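Local structure of cytochrome c (Shewanella violacea, 6A3L) at residues S80-D83 / A84-S88. The protein probably carries electrons through a covalently attached heme c. Numbering follows the deposited sequence.
With HEC (heme c), chain C.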
loop_
_atom_site.group_PDB
_atom_site.type_symbol
_atom_site.label_atom_id
_atom_site.label_comp_id
_atom_site.label_asym_id
_atom_site.label_seq_id
_atom_site.Cartn_x
_atom_site.Cartn_y
_atom_site.Cartn_z
ATOM N N SER A 80 12.898 20.071 1.057
ATOM C CA SER A 80 14.140 19.357 0.778
ATOM C C SER A 80 14.475 18.364 1.895
ATOM O O SER A 80 14.780 17.197 1.631
ATOM C CB SER A 80 15.268 20.375 0.583
ATOM O OG SER A 80 16.446 19.742 0.156
ATOM N N ASP A 81 14.408 18.815 3.155
ATOM C CA ASP A 81 14.712 17.951 4.296
ATOM C C ASP A 81 13.644 16.880 4.510
ATOM O O ASP A 81 13.959 15.748 4.909
ATOM C CB ASP A 81 14.865 18.799 5.565
ATOM C CG ASP A 81 15.002 17.954 6.818
ATOM O OD1 ASP A 81 14.078 17.977 7.665
ATOM O OD2 ASP A 81 16.027 17.263 6.954
ATOM N N PHE A 82 12.376 17.226 4.289
ATOM C CA PHE A 82 11.305 16.251 4.463
ATOM C C PHE A 82 11.475 15.093 3.489
ATOM O O PHE A 82 11.390 13.923 3.877
ATOM C CB PHE A 82 9.949 16.938 4.285
ATOM C CG PHE A 82 8.762 16.025 4.431
ATOM C CD1 PHE A 82 8.239 15.743 5.679
ATOM C CD2 PHE A 82 8.137 15.487 3.311
ATOM C CE1 PHE A 82 7.125 14.920 5.816
ATOM C CE2 PHE A 82 7.027 14.656 3.439
ATOM C CZ PHE A 82 6.515 14.375 4.687
ATOM N N ASP A 83 11.762 15.405 2.220
ATOM C CA ASP A 83 11.973 14.347 1.237
ATOM C C ASP A 83 13.131 13.461 1.656
ATOM O O ASP A 83 13.069 12.232 1.517
ATOM C CB ASP A 83 12.237 14.938 -0.152
ATOM C CG ASP A 83 11.021 15.677 -0.738
ATOM O OD1 ASP A 83 9.984 15.809 -0.044
ATOM O OD2 ASP A 83 11.118 16.098 -1.909
ATOM N N ALA A 84 14.195 14.070 2.180
ATOM C CA ALA A 84 15.346 13.304 2.646
ATOM C C ALA A 84 14.948 12.302 3.723
ATOM O O ALA A 84 15.334 11.128 3.666
ATOM C CB ALA A 84 16.416 14.259 3.165
ATOM N N LYS A 85 14.156 12.740 4.703
ATOM C CA LYS A 85 13.705 11.823 5.750
ATOM C C LYS A 85 12.893 10.679 5.154
ATOM O O LYS A 85 13.034 9.523 5.569
ATOM C CB LYS A 85 12.889 12.577 6.804
ATOM C CG LYS A 85 13.705 13.629 7.576
ATOM C CD LYS A 85 12.862 14.354 8.620
ATOM C CE LYS A 85 13.704 15.314 9.436
ATOM N NZ LYS A 85 14.810 14.613 10.135
ATOM N N MET A 86 12.031 10.987 4.182
ATOM C CA MET A 86 11.247 9.945 3.530
ATOM C C MET A 86 12.145 8.982 2.772
ATOM O O MET A 86 11.941 7.762 2.822
ATOM C CB MET A 86 10.205 10.564 2.591
ATOM C CG MET A 86 9.130 9.574 2.193
ATOM S SD MET A 86 8.098 9.226 3.628
ATOM C CE MET A 86 7.068 10.687 3.652
ATOM N N VAL A 87 13.152 9.506 2.070
ATOM C CA VAL A 87 14.080 8.624 1.363
ATOM C C VAL A 87 14.796 7.712 2.350
ATOM O O VAL A 87 15.018 6.522 2.074
ATOM C CB VAL A 87 15.090 9.449 0.539
ATOM C CG1 VAL A 87 16.109 8.533 -0.125
ATOM C CG2 VAL A 87 14.382 10.289 -0.495
ATOM N N SER A 88 15.151 8.252 3.527
ATOM C CA SER A 88 15.760 7.437 4.575
ATOM C C SER A 88 14.804 6.361 5.072
ATOM O O SER A 88 15.225 5.230 5.350
ATOM C CB SER A 88 16.205 8.320 5.744
ATOM O OG SER A 88 17.495 8.832 5.525
HETATM FE FE HEC C . 3.972 8.850 9.412
HETATM C CHA HEC C . 0.800 10.269 9.428
HETATM C CHB HEC C . 2.678 5.937 10.626
HETATM C CHC HEC C . 6.964 7.183 8.757
HETATM C CHD HEC C . 5.225 11.684 8.047
HETATM N NA HEC C . 2.094 8.236 9.907
HETATM C C1A HEC C . 0.934 8.982 9.878
HETATM C C2A HEC C . -0.109 8.165 10.426
HETATM C C3A HEC C . 0.397 6.971 10.751
HETATM C C4A HEC C . 1.801 6.985 10.428
HETATM C CMA HEC C . -0.374 5.781 11.377
HETATM C CAA HEC C . -1.572 8.601 10.569
HETATM C CBA HEC C . -2.199 8.374 9.183
HETATM C CGA HEC C . -3.691 8.507 9.332
HETATM O O1A HEC C . -4.307 7.475 9.683
HETATM O O2A HEC C . -4.254 9.615 9.129
HETATM N NB HEC C . 4.698 6.874 9.591
HETATM C C1B HEC C . 3.997 5.869 10.231
HETATM C C2B HEC C . 4.888 4.743 10.414
HETATM C C3B HEC C . 6.096 5.073 9.917
HETATM C C4B HEC C . 5.989 6.422 9.378
HETATM C CMB HEC C . 4.445 3.430 11.104
HETATM C CAB HEC C . 7.372 4.187 9.863
HETATM C CBB HEC C . 7.284 2.866 9.629
HETATM N NC HEC C . 5.733 9.334 8.535
HETATM C C1C HEC C . 6.860 8.531 8.422
HETATM C C2C HEC C . 7.929 9.350 7.880
HETATM C C3C HEC C . 7.472 10.604 7.707
HETATM C C4C HEC C . 6.071 10.603 8.098
HETATM C CMC HEC C . 9.359 8.822 7.630
HETATM C CAC HEC C . 8.229 11.846 7.153
HETATM C CBC HEC C . 9.161 11.738 6.196
HETATM N ND HEC C . 3.141 10.630 8.840
HETATM C C1D HEC C . 3.874 11.677 8.308
HETATM C C2D HEC C . 2.976 12.776 8.078
HETATM C C3D HEC C . 1.746 12.398 8.460
HETATM C C4D HEC C . 1.830 11.041 8.952
HETATM C CMD HEC C . 3.403 14.144 7.494
HETATM C CAD HEC C . 0.454 13.248 8.381
HETATM C CBD HEC C . -0.443 12.808 7.215
HETATM C CGD HEC C . -1.696 13.655 7.189
HETATM O O1D HEC C . -2.524 13.548 8.123
HETATM O O2D HEC C . -1.872 14.452 6.242
#
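Phe82 and Met86 make a local i to i+4 contact near the start of helix 79-99, on the side of that helix that faces the heme. Their side chains run side by side in the same direction, and the contact is made by the methyl on sulfur, Met86 CE lying 3.9 Å from Phe82 CZ. That methyl comes to the ring obliquely. In Phe82, CG lies anti to the backbone N (chi1 180°), which carries the ring toward the porphyrin rim; bends at chi2 and chi3 of Met86 bring its methyl up beside both the phenyl ring and the heme substituent. Both side chains then reach the same heme substituent: Phe82 CE1 is 3.5 Å from HEC CAC, and Met86 CE is 3.5 Å from HEC CBC. HEC CBC sits over one face of the phenyl ring, displaced toward its rim.

This places the pair in the heme pocket of the antiparallel four-helix bundle of cytochromes c'. Helix 105-126, which carries the CXXCH heme-attachment motif with the covalently bound Cys119 and Cys122 and the axial ligand His123, packs Cys122 against Phe82, while Phe60 and Tyr126 meet the phenyl ring edge-to-face.

The backbone beneath is regular alpha-helix, with phi/psi close to -60°/-45° and successive i+4 bonds such as Met86 N to Phe82 O at 3.0 Å. One residue earlier along the helix, about a quarter turn round, the CE methylene of Lys85 crosses the Asp81 carboxylate: Lys85 CE approaches Asp81 OD1 to 3.2 Å, but Lys85 NZ stays 4.2 Å from Asp81 OD1, too far for a salt bridge. Asp81 OD1 is instead hydrogen-bonded to Tyr126 OH. Asp83 OD1, lying in the plane of the Phe82 ring at its edge, forms a salt bridge with Lys79.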